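Restriction endonuclease R.BpuJI (PDB 2VLA) is a restriction endonuclease that probably cleaves DNA, and its N-terminal recognition domain, the part modelled here, binds the cognate DNA sequence. Local coordinates at residues A[140-145]-A[221-226]; A[144-149]-A[238-243]. All coordinates share one frame; numbering follows the deposited sequence. Where two conformers were deposited one is given.

Contact 1: A[140-145]-A[221-226]; sequences YILQVL and NLIRID
One methyl group, CG2 of Ile223, is the bump of this interface, and the hollow that takes it lies between Leu142 and Leu145, three residues apart on the same face of the helix. Leu145 CD1 comes up on one flank, 3.9 Å from Ile223 CG2, while Leu142 CD2 closes in on the other at 4.2 Å from the same Ile223 methyl. Ile223 gets this methyl into place through a first torsion of 67°, which wedges CG1 between the backbone N and the carbonyl carbon and leaves CG2 as the branch facing the helix; the CG1-CD1 arm points away from the two leucines. The Leu145 and Ile223 side chains lie nearly perpendicular to each other. Leu142 is forked, and both prongs are used: its other methyl, CD1, meets Leu222 CD1 at 4.1 Å, again with the two side chains at about a right angle. All four residues are buried, with 141 Å² covered between the segments.

The partner segment starts at the end of helix 203-219, where Asn221, with positive phi, closes a Schellman motif, and it goes on into strand 223-225, the first arm of a two-stranded antiparallel hairpin with 230-232. Helices followed by such a hairpin are consistent with a winged-helix subdomain, in keeping with the helix-turn-helix character of this recognition domain; here helix 137-150 packs against the start of the hairpin, the probable wing. Leu232 and Val230 of the second arm extend the apolar surface beside Leu145, and Leu217 of helix 203-219 touches both Leu142 and Leu222.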
ATOM      1  N   TYR A 140      -6.774  -2.927  -9.248  1.00 10.18           N
ATOM      2  CA  TYR A 140      -7.901  -3.787  -9.084  1.00 10.40           C
ATOM      3  C   TYR A 140      -9.092  -3.056  -8.412  1.00 10.02           C
ATOM      4  O   TYR A 140     -10.228  -3.135  -8.853  1.00 10.42           O
ATOM      5  CB  TYR A 140      -7.521  -5.053  -8.303  1.00 10.90           C
ATOM      6  CG  TYR A 140      -8.550  -6.145  -8.416  1.00 10.30           C
ATOM      7  CD1 TYR A 140      -9.622  -6.181  -7.564  1.00 10.75           C
ATOM      8  CD2 TYR A 140      -8.481  -7.123  -9.436  1.00 11.55           C
ATOM      9  CE1 TYR A 140     -10.569  -7.121  -7.666  1.00 12.24           C
ATOM     10  CE2 TYR A 140      -9.439  -8.073  -9.536  1.00 12.95           C
ATOM     11  CZ  TYR A 140     -10.490  -8.078  -8.659  1.00 12.06           C
ATOM     12  OH  TYR A 140     -11.497  -9.007  -8.706  1.00 12.67           O
ATOM     13  N   ILE A 141      -8.808  -2.337  -7.309  1.00 10.06           N
ATOM     14  CA  ILE A 141      -9.852  -1.562  -6.598  1.00 10.20           C
ATOM     15  C   ILE A 141     -10.499  -0.560  -7.544  1.00 10.46           C
ATOM     16  O   ILE A 141     -11.725  -0.441  -7.611  1.00 10.54           O
ATOM     17  CB  ILE A 141      -9.270  -0.818  -5.368  1.00 11.14           C
ATOM     18  CG1 ILE A 141      -8.926  -1.801  -4.257  1.00 12.15           C
ATOM     19  CG2 ILE A 141     -10.264   0.234  -4.845  1.00 11.93           C
ATOM     20  CD1 ILE A 141      -7.906  -1.262  -3.277  1.00 15.64           C
ATOM     21  N   LEU A 142      -9.674   0.161  -8.293  1.00 10.56           N
ATOM     22  CA  LEU A 142     -10.192   1.143  -9.203  1.00 10.81           C
ATOM     23  C   LEU A 142     -11.116   0.479 -10.270  1.00 11.08           C
ATOM     24  O   LEU A 142     -12.170   1.005 -10.593  1.00 11.17           O
ATOM     25  CB  LEU A 142      -9.038   1.877  -9.883  1.00 10.86           C
ATOM     26  CG  LEU A 142      -8.292   2.864  -8.956  1.00 10.92           C
ATOM     27  CD1 LEU A 142      -7.110   3.419  -9.734  1.00 13.51           C
ATOM     28  CD2 LEU A 142      -9.224   4.018  -8.436  1.00 11.89           C
ATOM     29  N   GLN A 143     -10.719  -0.686 -10.803  1.00 11.08           N
ATOM     30  CA  GLN A 143     -11.576  -1.362 -11.743  1.00 10.94           C
ATOM     31  C   GLN A 143     -12.883  -1.864 -11.116  1.00 10.63           C
ATOM     32  O   GLN A 143     -13.935  -1.796 -11.732  1.00 11.74           O
ATOM     33  CB  GLN A 143     -10.833  -2.514 -12.416  1.00 11.69           C
ATOM     34  CG  GLN A 143     -11.632  -3.211 -13.546  1.00 12.38           C
ATOM     35  CD  GLN A 143     -11.810  -2.336 -14.760  1.00 14.27           C
ATOM     36  OE1 GLN A 143     -11.102  -1.367 -14.948  1.00 16.34           O
ATOM     37  NE2 GLN A 143     -12.668  -2.775 -15.666  1.00 21.88           N
ATOM     38  N   VAL A 144     -12.812  -2.360  -9.879  1.00 10.90           N
ATOM     39  CA  VAL A 144     -14.026  -2.760  -9.166  1.00 10.66           C
ATOM     40  C   VAL A 144     -14.985  -1.540  -9.019  1.00 10.97           C
ATOM     41  O   VAL A 144     -16.180  -1.643  -9.254  1.00 10.94           O
ATOM     42  CB  VAL A 144     -13.677  -3.343  -7.778  1.00 11.50           C
ATOM     43  CG1 VAL A 144     -14.922  -3.423  -6.860  1.00 12.63           C
ATOM     44  CG2 VAL A 144     -13.032  -4.712  -7.911  1.00 12.45           C
ATOM     45  N   LEU A 145     -14.423  -0.383  -8.666  1.00 10.67           N
ATOM     46  CA  LEU A 145     -15.244   0.824  -8.503  1.00 10.29           C
ATOM     47  C   LEU A 145     -15.846   1.282  -9.845  1.00 11.23           C
ATOM     48  O   LEU A 145     -17.017   1.696  -9.900  1.00 11.47           O
ATOM     49  CB  LEU A 145     -14.417   1.945  -7.864  1.00 11.38           C
ATOM     50  CG  LEU A 145     -14.052   1.726  -6.386  1.00 11.23           C
ATOM     51  CD1 LEU A 145     -13.038   2.762  -5.956  1.00 13.06           C
ATOM     52  CD2 LEU A 145     -15.295   1.770  -5.490  1.00 14.22           C
ATOM     53  N   ASN A 221      -5.958  11.494  -4.848  0.50 12.03           N
ATOM     54  CA  ASN A 221      -7.100  12.186  -5.454  0.50 13.09           C
ATOM     55  C   ASN A 221      -7.879  11.331  -6.453  0.50 12.68           C
ATOM     56  O   ASN A 221      -8.518  11.859  -7.356  0.50 16.06           O
ATOM     57  CB  ASN A 221      -6.643  13.476  -6.135  0.50 16.24           C
ATOM     58  CG  ASN A 221      -6.452  14.602  -5.161  0.50 13.99           C
ATOM     59  OD1 ASN A 221      -7.010  14.585  -4.063  0.50 14.83           O
ATOM     60  ND2 ASN A 221      -5.668  15.599  -5.551  0.50 15.84           N
ATOM     61  N   LEU A 222      -7.861  10.018  -6.265  1.00 12.32           N
ATOM     62  CA  LEU A 222      -8.572   9.129  -7.183  1.00 12.72           C
ATOM     63  C   LEU A 222      -9.935   8.710  -6.646  1.00 12.27           C
ATOM     64  O   LEU A 222     -10.845   8.383  -7.432  1.00 13.15           O
ATOM     65  CB  LEU A 222      -7.724   7.920  -7.521  1.00 12.63           C
ATOM     66  CG  LEU A 222      -6.363   8.278  -8.099  1.00 13.87           C
ATOM     67  CD1 LEU A 222      -5.598   7.032  -8.433  1.00 20.76           C
ATOM     68  CD2 LEU A 222      -6.501   9.216  -9.324  1.00 17.51           C
ATOM     69  N   ILE A 223     -10.104   8.791  -5.322  1.00 12.33           N
ATOM     70  CA  ILE A 223     -11.373   8.460  -4.687  1.00 12.94           C
ATOM     71  C   ILE A 223     -11.680   9.417  -3.571  1.00 13.37           C
ATOM     72  O   ILE A 223     -10.822  10.175  -3.147  1.00 13.70           O
ATOM     73  CB  ILE A 223     -11.372   7.038  -4.134  1.00 14.42           C
ATOM     74  CG1 ILE A 223     -10.369   6.906  -2.956  1.00 12.04           C
ATOM     75  CG2 ILE A 223     -11.076   6.011  -5.273  1.00 17.86           C
ATOM     76  CD1 ILE A 223     -10.472   5.639  -2.114  1.00 12.83           C
ATOM     77  N   ARG A 224     -12.925   9.377  -3.107  0.50 13.67           N
ATOM     78  CA  ARG A 224     -13.335  10.079  -1.904  0.50 15.95           C
ATOM     79  C   ARG A 224     -14.072   9.084  -1.010  0.50 15.82           C
ATOM     80  O   ARG A 224     -14.986   8.381  -1.471  0.50 16.99           O
ATOM     81  CB  ARG A 224     -14.250  11.251  -2.262  0.50 17.94           C
ATOM     82  CG  ARG A 224     -14.613  12.138  -1.082  0.50 18.49           C
ATOM     83  CD  ARG A 224     -14.035  13.558  -1.228  0.50 27.71           C
ATOM     84  NE  ARG A 224     -12.858  13.786  -0.379  0.50 33.16           N
ATOM     85  CZ  ARG A 224     -12.734  13.341   0.871  0.50 30.50           C
ATOM     86  NH1 ARG A 224     -13.706  12.646   1.426  0.50 36.98           N
ATOM     87  NH2 ARG A 224     -11.633  13.598   1.563  0.50 28.19           N
ATOM     88  N   ILE A 225     -13.606   8.955   0.232  1.00 13.47           N
ATOM     89  CA  ILE A 225     -14.190   8.074   1.194  1.00 14.22           C
ATOM     90  C   ILE A 225     -15.091   8.917   2.090  1.00 15.19           C
ATOM     91  O   ILE A 225     -14.617   9.825   2.756  1.00 21.62           O
ATOM     92  CB  ILE A 225     -13.088   7.446   2.123  1.00 16.32           C
ATOM     93  CG1 ILE A 225     -11.986   6.745   1.314  1.00 15.85           C
ATOM     94  CG2 ILE A 225     -13.716   6.463   3.113  1.00 19.21           C
ATOM     95  CD1 ILE A 225     -10.744   6.426   2.147  1.00 18.50           C
ATOM     96  N   ASP A 226     -16.372   8.643   2.080  1.00 13.77           N
ATOM     97  CA  ASP A 226     -17.264   9.272   3.063  1.00 14.04           C
ATOM     98  C   ASP A 226     -17.725   8.237   4.091  1.00 17.03           C
ATOM     99  O   ASP A 226     -17.161   7.156   4.189  1.00 17.03           O
ATOM    100  CB  ASP A 226     -18.417  10.016   2.375  1.00 14.23           C
ATOM    101  CG  ASP A 226     -19.408   9.106   1.680  1.00 14.63           C
ATOM    102  OD1 ASP A 226     -19.906   8.151   2.301  1.00 16.68           O
ATOM    103  OD2 ASP A 226     -19.753   9.405   0.500  1.00 19.49           O
TER

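Contact 2: A[144-149]-A[238-243]; sequences VLLTAD and ENINYI
Leu146 reaches from helix 137-150 across to Ile240 and Asn241 of helix 237-244, and its side chain carries the whole share of segment 144-149 in the contact. Its CB starts the bridge but is still 5.8 Å from the nearest atom opposite, Ile240 CG2. With CG anti to the carbonyl carbon (chi1 -76°), the chain heads for the second helix, and Leu146 CG lies 4.3 Å from Ile240 CG2. Beyond CG the two methyls part. CD2 lies 4.2 Å from Ile240 CG2, and CD1 is equally near that methyl, which therefore faces the Leu146 fork rather than one prong of it. CD1 also meets Asn241, with OD1 3.9 Å away, a plain van der Waals touch of a methyl on an amide oxygen.

At this level the two helices meet through one leucine, with 101 Å² buried; further back Pro139 and Leu142 of helix 137-150 touch Ile243. The contact joins helix 137-150, which packs on the hairpin 223-225/230-232 of the probable winged helix, to the short helix that follows that hairpin. Leu232 and Tyr234 also touch Leu146, and the Tyr234 hydroxyl hydrogen-bonds to Asp149 OD2. On the Asn241 amide, ND2 is turned back toward its own helix, where it makes a weak hydrogen bond to Ala237 O, while OD1 is left on the leucine side.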
ATOM      1  N   VAL A 144     -12.812  -2.360  -9.879  1.00 10.90           N
ATOM      2  CA  VAL A 144     -14.026  -2.760  -9.166  1.00 10.66           C
ATOM      3  C   VAL A 144     -14.985  -1.540  -9.019  1.00 10.97           C
ATOM      4  O   VAL A 144     -16.180  -1.643  -9.254  1.00 10.94           O
ATOM      5  CB  VAL A 144     -13.677  -3.343  -7.778  1.00 11.50           C
ATOM      6  CG1 VAL A 144     -14.922  -3.423  -6.860  1.00 12.63           C
ATOM      7  CG2 VAL A 144     -13.032  -4.712  -7.911  1.00 12.45           C
ATOM      8  N   LEU A 145     -14.423  -0.383  -8.666  1.00 10.67           N
ATOM      9  CA  LEU A 145     -15.244   0.824  -8.503  1.00 10.29           C
ATOM     10  C   LEU A 145     -15.846   1.282  -9.845  1.00 11.23           C
ATOM     11  O   LEU A 145     -17.017   1.696  -9.900  1.00 11.47           O
ATOM     12  CB  LEU A 145     -14.417   1.945  -7.864  1.00 11.38           C
ATOM     13  CG  LEU A 145     -14.052   1.726  -6.386  1.00 11.23           C
ATOM     14  CD1 LEU A 145     -13.038   2.762  -5.956  1.00 13.06           C
ATOM     15  CD2 LEU A 145     -15.295   1.770  -5.490  1.00 14.22           C
ATOM     16  N   LEU A 146     -15.052   1.214 -10.925  1.00 11.95           N
ATOM     17  CA  LEU A 146     -15.574   1.555 -12.263  1.00 11.30           C
ATOM     18  C   LEU A 146     -16.717   0.624 -12.623  1.00 11.77           C
ATOM     19  O   LEU A 146     -17.751   1.053 -13.114  1.00 13.08           O
ATOM     20  CB  LEU A 146     -14.484   1.453 -13.331  1.00 11.70           C
ATOM     21  CG  LEU A 146     -13.468   2.594 -13.364  1.00 15.48           C
ATOM     22  CD1 LEU A 146     -12.297   2.182 -14.219  1.00 16.98           C
ATOM     23  CD2 LEU A 146     -14.083   3.894 -13.882  1.00 15.87           C
ATOM     24  N   THR A 147     -16.502  -0.665 -12.387  1.00 11.93           N
ATOM     25  CA  THR A 147     -17.488  -1.686 -12.722  1.00 12.04           C
ATOM     26  C   THR A 147     -18.762  -1.538 -11.876  1.00 12.67           C
ATOM     27  O   THR A 147     -19.869  -1.682 -12.380  1.00 12.97           O
ATOM     28  CB  THR A 147     -16.886  -3.093 -12.587  1.00 12.45           C
ATOM     29  OG1 THR A 147     -15.742  -3.185 -13.431  1.00 14.82           O
ATOM     30  CG2 THR A 147     -17.900  -4.205 -12.977  1.00 14.89           C
ATOM     31  N   ALA A 148     -18.606  -1.148 -10.601  1.00 11.67           N
ATOM     32  CA  ALA A 148     -19.769  -0.825  -9.765  1.00 12.26           C
ATOM     33  C   ALA A 148     -20.584   0.319 -10.390  1.00 12.34           C
ATOM     34  O   ALA A 148     -21.791   0.203 -10.580  1.00 13.32           O
ATOM     35  CB  ALA A 148     -19.314  -0.469  -8.338  1.00 13.38           C
ATOM     36  N   ASP A 149     -19.913   1.404 -10.762  1.00 13.38           N
ATOM     37  CA  ASP A 149     -20.616   2.530 -11.382  1.00 13.84           C
ATOM     38  C   ASP A 149     -21.309   2.104 -12.686  1.00 13.88           C
ATOM     39  O   ASP A 149     -22.428   2.517 -12.967  1.00 15.25           O
ATOM     40  CB  ASP A 149     -19.656   3.686 -11.662  1.00 13.93           C
ATOM     41  CG  ASP A 149     -19.352   4.502 -10.441  1.00 19.25           C
ATOM     42  OD1 ASP A 149     -20.059   4.335  -9.416  1.00 19.34           O
ATOM     43  OD2 ASP A 149     -18.419   5.335 -10.497  1.00 19.56           O
ATOM     44  N   GLU A 238      -8.768  10.589 -16.074  1.00 16.36           N
ATOM     45  CA  GLU A 238      -7.632  10.163 -16.910  1.00 14.89           C
ATOM     46  C   GLU A 238      -6.689   9.248 -16.126  1.00 15.66           C
ATOM     47  O   GLU A 238      -6.324   8.171 -16.591  1.00 17.69           O
ATOM     48  CB  GLU A 238      -6.876  11.357 -17.458  1.00 19.78           C
ATOM     49  CG  GLU A 238      -7.631  12.120 -18.508  1.00 23.09           C
ATOM     50  CD  GLU A 238      -6.727  13.005 -19.339  1.00 32.87           C
ATOM     51  OE1 GLU A 238      -6.198  13.981 -18.789  1.00 30.29           O
ATOM     52  OE2 GLU A 238      -6.551  12.721 -20.549  1.00 33.53           O
ATOM     53  N   ASN A 239      -6.360   9.653 -14.908  1.00 15.39           N
ATOM     54  CA  ASN A 239      -5.506   8.837 -14.050  1.00 13.94           C
ATOM     55  C   ASN A 239      -6.199   7.566 -13.580  1.00 15.47           C
ATOM     56  O   ASN A 239      -5.584   6.520 -13.505  1.00 16.34           O
ATOM     57  CB  ASN A 239      -5.026   9.642 -12.859  1.00 14.83           C
ATOM     58  CG  ASN A 239      -3.853  10.530 -13.202  1.00 20.56           C
ATOM     59  OD1 ASN A 239      -2.917  10.105 -13.869  1.00 27.21           O
ATOM     60  ND2 ASN A 239      -3.890  11.763 -12.728  1.00 25.97           N
ATOM     61  N   ILE A 240      -7.469   7.671 -13.217  1.00 13.45           N
ATOM     62  CA  ILE A 240      -8.235   6.489 -12.818  1.00 14.15           C
ATOM     63  C   ILE A 240      -8.175   5.422 -13.909  1.00 15.42           C
ATOM     64  O   ILE A 240      -7.890   4.249 -13.643  1.00 15.76           O
ATOM     65  CB  ILE A 240      -9.703   6.834 -12.536  1.00 12.57           C
ATOM     66  CG1 ILE A 240      -9.814   7.664 -11.241  1.00 14.04           C
ATOM     67  CG2 ILE A 240     -10.537   5.569 -12.433  1.00 14.75           C
ATOM     68  CD1 ILE A 240     -11.168   8.340 -11.080  1.00 13.97           C
ATOM     69  N   ASN A 241      -8.415   5.822 -15.137  1.00 15.31           N
ATOM     70  CA  ASN A 241      -8.454   4.843 -16.211  1.00 15.52           C
ATOM     71  C   ASN A 241      -7.069   4.233 -16.512  1.00 17.46           C
ATOM     72  O   ASN A 241      -6.951   3.014 -16.748  1.00 17.50           O
ATOM     73  CB  ASN A 241      -9.087   5.441 -17.460  1.00 19.22           C
ATOM     74  CG  ASN A 241     -10.607   5.310 -17.461  1.00 19.17           C
ATOM     75  OD1 ASN A 241     -11.145   4.208 -17.408  1.00 24.30           O
ATOM     76  ND2 ASN A 241     -11.298   6.434 -17.503  1.00 32.11           N
ATOM     77  N   TYR A 242      -6.039   5.047 -16.504  1.00 16.77           N
ATOM     78  CA  TYR A 242      -4.712   4.552 -16.742  1.00 17.43           C
ATOM     79  C   TYR A 242      -4.338   3.467 -15.723  1.00 15.04           C
ATOM     80  O   TYR A 242      -3.912   2.368 -16.106  1.00 18.69           O
ATOM     81  CB  TYR A 242      -3.693   5.691 -16.719  1.00 18.02           C
ATOM     82  CG  TYR A 242      -2.267   5.214 -16.816  1.00 15.92           C
ATOM     83  CD1 TYR A 242      -1.737   4.732 -18.035  1.00 19.91           C
ATOM     84  CD2 TYR A 242      -1.463   5.167 -15.681  1.00 20.91           C
ATOM     85  CE1 TYR A 242      -0.424   4.305 -18.113  1.00 16.35           C
ATOM     86  CE2 TYR A 242      -0.148   4.750 -15.747  1.00 18.34           C
ATOM     87  CZ  TYR A 242       0.360   4.282 -16.957  1.00 19.66           C
ATOM     88  OH  TYR A 242       1.655   3.846 -17.020  1.00 20.81           O
ATOM     89  N   ILE A 243      -4.544   3.751 -14.439  1.00 14.51           N
ATOM     90  CA  ILE A 243      -4.141   2.835 -13.437  1.00 13.15           C
ATOM     91  C   ILE A 243      -5.052   1.611 -13.413  1.00 12.49           C
ATOM     92  O   ILE A 243      -4.581   0.491 -13.235  1.00 12.84           O
ATOM     93  CB  ILE A 243      -4.094   3.532 -12.039  1.00 13.30           C
ATOM     94  CG1 ILE A 243      -3.073   4.675 -12.070  1.00 16.99           C
ATOM     95  CG2 ILE A 243      -3.750   2.540 -10.950  1.00 14.96           C
ATOM     96  CD1 ILE A 243      -3.087   5.562 -10.820  1.00 18.82           C
TER

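Overall arrangement
Contacts 1 and 2 share helix 137-150, including Val144 and Leu145 in both ranges, and their centres are 7 Å apart. They touch directly: Leu142 CD1 is 3.7 Å from Ile243 CG2, and Leu222 CD1 is 3.8 Å from Ile243 CD1, so Ile243 of the short helix packs on both Leu142 and Leu222 of contact 1, and Leu222 also touches Asn239 and Ile240. Contact 1 is the one nearer the DNA, its nearest atom about 7 Å away, against about 16 Å for contact 2. The bound polyether lies beside the same helix: Ile135, Ile175 and Trp247 of its pocket are touched or hydrogen-bonded by Tyr140 and Gln143.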